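Long-range contacts in maleylacetate reductase (PDB 3HL0), which catalyses the NADH-dependent reduction of maleylacetate to 3-oxoadipate, probably in gamma-resorcylate catabolism, and belongs to the iron-containing alcohol dehydrogenase family: residues Leu102-Ala107 with Glu125-Leu130; Ala113-Pro118 with Pro148-Tyr153. All blocks are in the same frame, centred on the assembly; numbering follows the deposited sequence.

Contact 1 of 2, residues Leu102-Ala107 with Glu125-Leu130. With NAD (nicotinamide-adenine-dinucleotide), chain D.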
ATOM      1  N   LEU A 102      13.603  -2.719   7.459  1.00  7.96           N
ATOM      2  CA  LEU A 102      14.553  -3.611   6.768  1.00  7.69           C
ATOM      3  C   LEU A 102      15.998  -3.318   7.206  1.00  8.17           C
ATOM      4  O   LEU A 102      16.765  -4.242   7.506  1.00  8.76           O
ATOM      5  CB  LEU A 102      14.373  -3.532   5.229  1.00  7.03           C
ATOM      6  CG  LEU A 102      15.414  -4.404   4.491  1.00  7.86           C
ATOM      7  CD1 LEU A 102      15.284  -5.907   4.856  1.00  8.67           C
ATOM      8  CD2 LEU A 102      15.317  -4.184   2.953  1.00  9.06           C
ATOM      9  N   GLY A 103      16.365  -2.039   7.274  1.00  8.52           N
ATOM     10  CA  GLY A 103      17.724  -1.685   7.716  1.00  8.81           C
ATOM     11  C   GLY A 103      17.990  -2.140   9.138  1.00 10.03           C
ATOM     12  O   GLY A 103      19.105  -2.591   9.467  1.00 10.17           O
ATOM     13  N   LYS A 104      16.958  -2.027   9.985  1.00  9.10           N
ATOM     14  CA  LYS A 104      17.088  -2.473  11.365  1.00  8.43           C
ATOM     15  C   LYS A 104      17.267  -3.987  11.426  1.00  8.43           C
ATOM     16  O   LYS A 104      18.075  -4.489  12.227  1.00  8.78           O
ATOM     17  CB  LYS A 104      15.866  -2.056  12.185  1.00  8.72           C
ATOM     18  CG  LYS A 104      15.803  -0.578  12.569  1.00 10.22           C
ATOM     19  CD  LYS A 104      14.429  -0.239  13.154  1.00  9.34           C
ATOM     20  CE  LYS A 104      14.536   1.036  14.010  1.00  9.58           C
ATOM     21  NZ  LYS A 104      13.213   1.316  14.694  1.00  8.37           N
ATOM     22  N   ALA A 105      16.513  -4.721  10.610  1.00  7.54           N
ATOM     23  CA  ALA A 105      16.604  -6.183  10.611  1.00  7.94           C
ATOM     24  C   ALA A 105      17.956  -6.657  10.090  1.00  7.89           C
ATOM     25  O   ALA A 105      18.450  -7.700  10.540  1.00  7.61           O
ATOM     26  CB  ALA A 105      15.462  -6.806   9.793  1.00  8.68           C
ATOM     27  N   ILE A 106      18.528  -5.929   9.129  1.00  7.81           N
ATOM     28  CA  ILE A 106      19.881  -6.233   8.627  1.00  8.41           C
ATOM     29  C   ILE A 106      20.893  -5.921   9.739  1.00  9.39           C
ATOM     30  O   ILE A 106      21.762  -6.723  10.012  1.00  9.45           O
ATOM     31  CB  ILE A 106      20.208  -5.417   7.337  1.00  8.56           C
ATOM     32  CG1 ILE A 106      19.327  -5.879   6.184  1.00  9.15           C
ATOM     33  CG2 ILE A 106      21.706  -5.512   6.979  1.00  7.86           C
ATOM     34  CD1 ILE A 106      19.321  -4.889   4.991  1.00  9.30           C
ATOM     35  N   ALA A 107      20.755  -4.778  10.409  1.00  9.93           N
ATOM     36  CA  ALA A 107      21.640  -4.439  11.532  1.00  9.85           C
ATOM     37  C   ALA A 107      21.593  -5.501  12.639  1.00 10.47           C
ATOM     38  O   ALA A 107      22.653  -5.856  13.205  1.00 10.68           O
ATOM     39  CB  ALA A 107      21.278  -3.054  12.101  1.00 10.91           C
ATOM     40  N   GLU A 125      12.972   5.716  12.670  1.00  8.74           N
ATOM     41  CA  GLU A 125      14.400   6.090  12.581  1.00  9.24           C
ATOM     42  C   GLU A 125      15.072   6.439  13.926  1.00  9.57           C
ATOM     43  O   GLU A 125      16.324   6.398  14.021  1.00  9.83           O
ATOM     44  CB  GLU A 125      14.611   7.209  11.579  1.00  9.30           C
ATOM     45  CG  GLU A 125      13.891   8.495  11.994  1.00  8.38           C
ATOM     46  CD  GLU A 125      12.439   8.617  11.486  1.00 10.43           C
ATOM     47  OE1 GLU A 125      11.811   7.623  11.054  1.00 10.87           O
ATOM     48  OE2 GLU A 125      11.926   9.755  11.540  1.00  9.10           O
ATOM     49  N   VAL A 126      14.262   6.810  14.931  1.00  9.52           N
ATOM     50  CA  VAL A 126      14.810   7.130  16.263  1.00  8.90           C
ATOM     51  C   VAL A 126      14.221   6.258  17.368  1.00  9.59           C
ATOM     52  O   VAL A 126      14.146   6.655  18.549  1.00 11.04           O
ATOM     53  CB  VAL A 126      14.663   8.642  16.636  1.00  9.80           C
ATOM     54  CG1 VAL A 126      15.655   9.510  15.810  1.00 10.24           C
ATOM     55  CG2 VAL A 126      13.213   9.083  16.435  1.00  9.06           C
ATOM     56  N   THR A 127      13.857   5.031  17.000  1.00  9.52           N
ATOM     57  CA  THR A 127      13.445   4.077  18.019  1.00  9.46           C
ATOM     58  C   THR A 127      14.282   2.803  17.960  1.00  9.11           C
ATOM     59  O   THR A 127      14.826   2.443  16.900  1.00  9.47           O
ATOM     60  CB  THR A 127      11.945   3.630  17.903  1.00  9.61           C
ATOM     61  OG1 THR A 127      11.852   2.537  16.975  1.00 12.47           O
ATOM     62  CG2 THR A 127      11.031   4.766  17.540  1.00  9.09           C
ATOM     63  N   PRO A 128      14.391   2.090  19.091  1.00 10.46           N
ATOM     64  CA  PRO A 128      15.140   0.839  19.094  1.00 11.10           C
ATOM     65  C   PRO A 128      14.219  -0.380  18.848  1.00 11.82           C
ATOM     66  O   PRO A 128      14.604  -1.513  19.162  1.00 11.95           O
ATOM     67  CB  PRO A 128      15.735   0.804  20.507  1.00 11.41           C
ATOM     68  CG  PRO A 128      14.619   1.389  21.343  1.00 10.83           C
ATOM     69  CD  PRO A 128      14.050   2.522  20.463  1.00 10.50           C
ATOM     70  N   ILE A 129      13.030  -0.136  18.275  1.00 11.45           N
ATOM     71  CA  ILE A 129      12.011  -1.187  18.137  1.00 12.18           C
ATOM     72  C   ILE A 129      12.016  -1.776  16.725  1.00 12.44           C
ATOM     73  O   ILE A 129      12.136  -1.027  15.742  1.00 12.47           O
ATOM     74  CB  ILE A 129      10.618  -0.579  18.430  1.00 13.60           C
ATOM     75  CG1 ILE A 129      10.611   0.128  19.799  1.00 15.13           C
ATOM     76  CG2 ILE A 129       9.543  -1.631  18.385  1.00 12.88           C
ATOM     77  CD1 ILE A 129       9.404   1.137  19.948  1.00 16.33           C
ATOM     78  N   LEU A 130      11.901  -3.108  16.614  1.00 12.12           N
ATOM     79  CA  LEU A 130      11.825  -3.746  15.299  1.00 12.32           C
ATOM     80  C   LEU A 130      10.684  -4.782  15.274  1.00 11.86           C
ATOM     81  O   LEU A 130      10.647  -5.653  16.130  1.00 13.44           O
ATOM     82  CB  LEU A 130      13.169  -4.436  14.970  1.00 11.26           C
ATOM     83  CG  LEU A 130      13.144  -5.357  13.747  1.00 11.42           C
ATOM     84  CD1 LEU A 130      12.851  -4.601  12.431  1.00 12.39           C
ATOM     85  CD2 LEU A 130      14.475  -6.148  13.665  1.00 10.52           C
TER
HETATM   86  PA  NAD D 402       5.726   2.468   4.564  1.00 18.28           P
HETATM   87  O1A NAD D 402       7.171   2.571   4.909  1.00 16.69           O
HETATM   88  O2A NAD D 402       5.093   1.130   4.606  1.00 20.49           O
HETATM   89  O5B NAD D 402       5.477   3.264   3.205  1.00 19.35           O
HETATM   90  C5B NAD D 402       4.235   3.077   2.518  1.00 21.86           C
HETATM   91  C4B NAD D 402       4.486   3.341   1.041  1.00 20.35           C
HETATM   92  O4B NAD D 402       4.770   4.728   0.861  1.00 22.16           O
HETATM   93  C3B NAD D 402       5.687   2.538   0.507  1.00 21.82           C
HETATM   94  O3B NAD D 402       5.412   1.957  -0.781  1.00 26.20           O
HETATM   95  C2B NAD D 402       6.755   3.604   0.412  1.00 21.87           C
HETATM   96  O2B NAD D 402       7.727   3.333  -0.578  1.00 19.52           O
HETATM   97  C1B NAD D 402       5.948   4.868   0.081  1.00 18.62           C
HETATM   98  N9A NAD D 402       6.639   6.122   0.468  1.00 18.30           N
HETATM   99  C8A NAD D 402       7.191   6.424   1.698  1.00 19.30           C
HETATM  100  N7A NAD D 402       7.717   7.670   1.646  1.00 17.61           N
HETATM  101  C5A NAD D 402       7.530   8.181   0.389  1.00 18.67           C
HETATM  102  C6A NAD D 402       7.880   9.396  -0.198  1.00 20.87           C
HETATM  103  N6A NAD D 402       8.271  10.493   0.500  1.00 17.06           N
HETATM  104  N1A NAD D 402       7.528   9.560  -1.539  1.00 19.59           N
HETATM  105  C2A NAD D 402       6.847   8.580  -2.228  1.00 21.13           C
HETATM  106  N3A NAD D 402       6.492   7.389  -1.651  1.00 20.06           N
HETATM  107  C4A NAD D 402       6.841   7.201  -0.344  1.00 18.54           C
HETATM  108  O3  NAD D 402       4.815   3.341   5.603  1.00 15.23           O
HETATM  109  PN  NAD D 402       5.129   3.863   7.107  1.00 15.51           P
HETATM  110  O1N NAD D 402       3.788   4.211   7.664  1.00 15.41           O
HETATM  111  O2N NAD D 402       6.164   4.886   6.965  1.00 14.13           O
HETATM  112  O5D NAD D 402       5.696   2.598   7.906  1.00 15.61           O
HETATM  113  C5D NAD D 402       4.844   1.565   8.394  1.00 18.01           C
HETATM  114  C4D NAD D 402       5.750   0.443   8.901  1.00 18.92           C
HETATM  115  O4D NAD D 402       6.656   0.997   9.844  1.00 17.82           O
HETATM  116  C3D NAD D 402       4.925  -0.594   9.653  1.00 19.47           C
HETATM  117  O3D NAD D 402       5.549  -1.872   9.455  1.00 19.40           O
HETATM  118  C2D NAD D 402       5.055  -0.146  11.090  1.00 20.29           C
HETATM  119  O2D NAD D 402       4.829  -1.174  12.055  1.00 20.37           O
HETATM  120  C1D NAD D 402       6.483   0.367  11.107  1.00 18.47           C
HETATM  121  N1N NAD D 402       6.749   1.323  12.173  1.00 19.70           N
HETATM  122  C2N NAD D 402       7.712   0.979  13.074  1.00 18.89           C
HETATM  123  C3N NAD D 402       8.003   1.848  14.104  1.00 19.64           C
HETATM  124  C7N NAD D 402       9.084   1.390  14.994  1.00 20.23           C
HETATM  125  O7N NAD D 402       9.427   2.275  15.943  1.00 17.11           O
HETATM  126  N7N NAD D 402       9.661   0.171  14.851  1.00 18.78           N
HETATM  127  C4N NAD D 402       7.364   3.130  14.241  1.00 19.06           C
HETATM  128  C5N NAD D 402       6.377   3.458  13.309  1.00 19.02           C
HETATM  129  C6N NAD D 402       6.076   2.542  12.285  1.00 18.67           C
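With CG anti to its own carbonyl carbon (chi1 -75°) and an extended chain beyond it, Lys104 reaches from helix 97-110 to the loop before strand 129-134 and the strand's first residue, where its ammonium meets Thr127 and Ile129. NZ donates to Ile129 O at 2.8 Å, close to that carbonyl's plane. It also donates to Thr127 O at 3.0 Å, here standing above the carbonyl plane, 56° out of it. A weak bond of 2.9 Å runs from NZ to Thr127 OG1, and Ser124 O, just before the loop segment, takes a further bond from the same nitrogen. Thr127 OG1, set between its backbone N and carbonyl carbon, also accepts from Ile129 N at 3.2 Å, which makes an ST turn. Nearer the helix, the methyl CD2 of Leu130 packs on Ala105, 3.7 Å from its CA, while CD1 lies against Lys104 CB. The nicotinamide carboxamide of NAD is read by the same two residues: Thr127 OG1 donates to O7N at 2.6 Å, and N7N donates to Ile129 O at 2.9 Å. The buried ammonium is surrounded by neutral oxygens, and Ile129 O serves both it and the cofactor, an arrangement consistent with Lys104 acting from the second shell on the nicotinamide; its charge may also polarise Thr127 OG1.

Contact 2 of 2, residues Ala113-Pro118 with Pro148-Tyr153; sequences AQIVIP and PEVVIY. With CA (calcium ion), chain C.
Glu149 OE1 accepts from Gln114 N at 2.8 Å, the N-H coming from above the carboxylate plane, while Glu149 OE2 binds the calcium ion at 2.4 Å. Five waters are the other calcium ligands in the model. One of them donates to Glu149 OE1 and accepts from Gln114 NE2, so the glutamine reaches the metal through water; the same NE2 also bonds to Ile146 O. A bend at chi2 (72°) turns Glu149 CD back toward the start of strand 113-118. From there the two segments run as neighbouring parallel strands of the Rossmann-like sheet in the N-terminal domain. Val116 sits between two partners, its N bonded to Val150 O at 2.9 Å and its O accepting from Ile152 N at 2.8 Å. On one face Ile115 lies beside Val150, pointing the same way, and its CG2 meets Ile152 CD1 at 3.8 Å; helix 25-31 covers this side. On the other, Val116 CG2 packs against Pro148 CB at 3.5 Å, with Thr100 and Lys104 of helix 97-110 beyond. Further along, Pro118 CG touches Val151 CG1 and lies 3.5 Å from Tyr153 CE1. A second water donates to both Pro118 O and Ile152 O, and the Tyr153 hydroxyl is tied to Glu125.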
ATOM      1  N   ALA A 113      26.196  -0.548  10.569  1.00 11.75           N
ATOM      2  CA  ALA A 113      25.760   0.775  11.010  1.00 10.36           C
ATOM      3  C   ALA A 113      24.606   1.213  10.088  1.00 10.32           C
ATOM      4  O   ALA A 113      24.573   0.827   8.911  1.00 10.16           O
ATOM      5  CB  ALA A 113      26.923   1.782  10.930  1.00 11.06           C
ATOM      6  N   GLN A 114      23.694   2.028  10.613  1.00  9.20           N
ATOM      7  CA  GLN A 114      22.534   2.520   9.832  1.00  8.93           C
ATOM      8  C   GLN A 114      22.565   4.021   9.681  1.00  9.39           C
ATOM      9  O   GLN A 114      22.669   4.751  10.694  1.00 10.88           O
ATOM     10  CB  GLN A 114      21.237   2.183  10.569  1.00  8.76           C
ATOM     11  CG  GLN A 114      21.008   0.684  10.784  1.00  8.96           C
ATOM     12  CD  GLN A 114      19.810   0.453  11.668  1.00  9.24           C
ATOM     13  OE1 GLN A 114      18.665   0.650  11.259  1.00 10.79           O
ATOM     14  NE2 GLN A 114      20.065   0.050  12.917  1.00 10.23           N
ATOM     15  N   ILE A 115      22.411   4.497   8.444  1.00  8.29           N
ATOM     16  CA  ILE A 115      22.121   5.891   8.171  1.00  9.06           C
ATOM     17  C   ILE A 115      20.710   5.865   7.591  1.00  9.89           C
ATOM     18  O   ILE A 115      20.494   5.232   6.557  1.00  9.75           O
ATOM     19  CB  ILE A 115      23.113   6.465   7.161  1.00  7.87           C
ATOM     20  CG1 ILE A 115      24.529   6.551   7.780  1.00  8.74           C
ATOM     21  CG2 ILE A 115      22.681   7.902   6.718  1.00 11.62           C
ATOM     22  CD1 ILE A 115      25.603   6.788   6.711  1.00 10.52           C
ATOM     23  N   VAL A 116      19.765   6.487   8.277  1.00  8.89           N
ATOM     24  CA  VAL A 116      18.366   6.431   7.833  1.00  9.15           C
ATOM     25  C   VAL A 116      18.003   7.770   7.265  1.00  9.24           C
ATOM     26  O   VAL A 116      18.348   8.819   7.848  1.00  9.65           O
ATOM     27  CB  VAL A 116      17.423   6.083   9.015  1.00  9.96           C
ATOM     28  CG1 VAL A 116      15.949   5.967   8.496  1.00  9.21           C
ATOM     29  CG2 VAL A 116      17.859   4.786   9.641  1.00 12.06           C
ATOM     30  N   ILE A 117      17.354   7.750   6.099  1.00  7.80           N
ATOM     31  CA  ILE A 117      16.880   8.960   5.417  1.00  8.42           C
ATOM     32  C   ILE A 117      15.334   8.819   5.338  1.00  8.79           C
ATOM     33  O   ILE A 117      14.783   8.243   4.364  1.00  9.43           O
ATOM     34  CB  ILE A 117      17.509   9.103   4.007  1.00  9.34           C
ATOM     35  CG1 ILE A 117      19.036   9.065   4.097  1.00  8.99           C
ATOM     36  CG2 ILE A 117      17.044  10.465   3.378  1.00 10.97           C
ATOM     37  CD1 ILE A 117      19.666   9.014   2.690  1.00 12.23           C
ATOM     38  N   PRO A 118      14.618   9.288   6.391  1.00  9.05           N
ATOM     39  CA  PRO A 118      13.171   9.008   6.495  1.00 10.11           C
ATOM     40  C   PRO A 118      12.392   9.849   5.505  1.00 10.66           C
ATOM     41  O   PRO A 118      12.691  11.018   5.333  1.00 11.65           O
ATOM     42  CB  PRO A 118      12.802   9.396   7.936  1.00 10.66           C
ATOM     43  CG  PRO A 118      14.106   9.590   8.672  1.00 12.16           C
ATOM     44  CD  PRO A 118      15.177   9.914   7.611  1.00  8.92           C
ATOM     45  N   PRO A 148      19.077   3.238  15.056  1.00  9.58           N
ATOM     46  CA  PRO A 148      20.005   3.730  14.008  1.00 10.28           C
ATOM     47  C   PRO A 148      21.038   4.769  14.496  1.00 10.60           C
ATOM     48  O   PRO A 148      20.732   5.637  15.322  1.00 11.47           O
ATOM     49  CB  PRO A 148      19.070   4.344  12.940  1.00  8.92           C
ATOM     50  CG  PRO A 148      17.783   3.563  13.135  1.00  8.86           C
ATOM     51  CD  PRO A 148      17.662   3.365  14.639  1.00  9.54           C
ATOM     52  N   GLU A 149      22.244   4.656  13.960  1.00 10.50           N
ATOM     53  CA  GLU A 149      23.336   5.555  14.312  1.00 10.47           C
ATOM     54  C   GLU A 149      23.130   6.985  13.857  1.00 10.29           C
ATOM     55  O   GLU A 149      23.500   7.916  14.574  1.00 11.65           O
ATOM     56  CB  GLU A 149      24.639   5.060  13.699  1.00 11.24           C
ATOM     57  CG  GLU A 149      25.294   3.927  14.459  1.00 12.02           C
ATOM     58  CD  GLU A 149      24.580   2.584  14.338  1.00 15.16           C
ATOM     59  OE1 GLU A 149      23.758   2.361  13.415  1.00 12.34           O
ATOM     60  OE2 GLU A 149      24.817   1.716  15.210  1.00 17.20           O
ATOM     61  N   VAL A 150      22.634   7.176  12.629  1.00  8.81           N
ATOM     62  CA  VAL A 150      22.581   8.507  12.054  1.00  9.47           C
ATOM     63  C   VAL A 150      21.235   8.676  11.342  1.00  8.97           C
ATOM     64  O   VAL A 150      20.778   7.741  10.693  1.00  8.78           O
ATOM     65  CB  VAL A 150      23.737   8.729  11.027  1.00  9.40           C
ATOM     66  CG1 VAL A 150      23.610  10.071  10.356  1.00 11.36           C
ATOM     67  CG2 VAL A 150      25.119   8.561  11.684  1.00 11.11           C
ATOM     68  N   VAL A 151      20.601   9.831  11.479  1.00  7.75           N
ATOM     69  CA  VAL A 151      19.377  10.085  10.720  1.00  7.80           C
ATOM     70  C   VAL A 151      19.577  11.385   9.965  1.00  8.63           C
ATOM     71  O   VAL A 151      20.080  12.358  10.544  1.00  9.39           O
ATOM     72  CB  VAL A 151      18.189  10.273  11.682  1.00  8.00           C
ATOM     73  CG1 VAL A 151      16.910  10.544  10.901  1.00  8.37           C
ATOM     74  CG2 VAL A 151      18.024   9.063  12.575  1.00  8.64           C
ATOM     75  N   ILE A 152      19.279  11.372   8.657  1.00  7.81           N
ATOM     76  CA  ILE A 152      19.370  12.573   7.814  1.00  8.56           C
ATOM     77  C   ILE A 152      17.953  12.947   7.425  1.00  8.37           C
ATOM     78  O   ILE A 152      17.303  12.229   6.663  1.00  9.19           O
ATOM     79  CB  ILE A 152      20.248  12.297   6.564  1.00  9.28           C
ATOM     80  CG1 ILE A 152      21.655  11.939   7.023  1.00 10.46           C
ATOM     81  CG2 ILE A 152      20.286  13.509   5.630  1.00 10.40           C
ATOM     82  CD1 ILE A 152      22.577  11.614   5.816  1.00 13.79           C
ATOM     83  N   TYR A 153      17.481  14.067   7.944  1.00  8.98           N
ATOM     84  CA  TYR A 153      16.146  14.553   7.621  1.00  9.34           C
ATOM     85  C   TYR A 153      16.228  15.621   6.538  1.00 10.34           C
ATOM     86  O   TYR A 153      16.744  16.741   6.764  1.00 10.13           O
ATOM     87  CB  TYR A 153      15.488  15.194   8.846  1.00  9.07           C
ATOM     88  CG  TYR A 153      14.938  14.212   9.857  1.00  8.01           C
ATOM     89  CD1 TYR A 153      13.836  13.407   9.539  1.00  8.36           C
ATOM     90  CD2 TYR A 153      15.488  14.127  11.140  1.00  8.49           C
ATOM     91  CE1 TYR A 153      13.290  12.514  10.498  1.00  9.00           C
ATOM     92  CE2 TYR A 153      14.980  13.271  12.071  1.00  7.73           C
ATOM     93  CZ  TYR A 153      13.880  12.472  11.768  1.00  7.57           C
ATOM     94  OH  TYR A 153      13.394  11.631  12.712  1.00  9.46           O
TER
HETATM   95 CA    CA C 401      24.254  -0.555  15.762  1.00 27.24          CA
HETATM   96  O   HOH W   1      23.077  -0.269  13.537  1.00 14.29           O
HETATM   97  O   HOH W   2      14.963  12.602   5.055  1.00 10.34           O
HETATM   98  O   HOH W   3      22.636   0.342  17.034  1.00 19.66           O
HETATM   99  O   HOH W   4      23.643  -2.708  15.372  1.00 17.32           O
HETATM  100  O   HOH W   5      25.401  -1.900  17.358  1.00 34.03           O
HETATM  101  O   HOH W   6      26.213  -0.963  14.352  1.00 20.74           O

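How the contacts relate
From the N terminus, helix 97-110 comes first and leads into strand 113-118; the chain then passes through 125-130 into the hairpin of strands 129-134 and 137-142 and returns as 148-153. Contact 1 closes the first loop, from the helix to the base of the hairpin, and contact 2 closes the second, from 113-118 to 148-153. Since their segments alternate, the loops cross rather than nest. They also touch directly: Glu125 O packs against Pro148 CG at 3.3 Å, and Lys104 CG packs against Gln114 OE1. Together they tie helix 97-110 and the nicotinamide-binding loop to the parallel sheet, with calcium near one end of its strand pair.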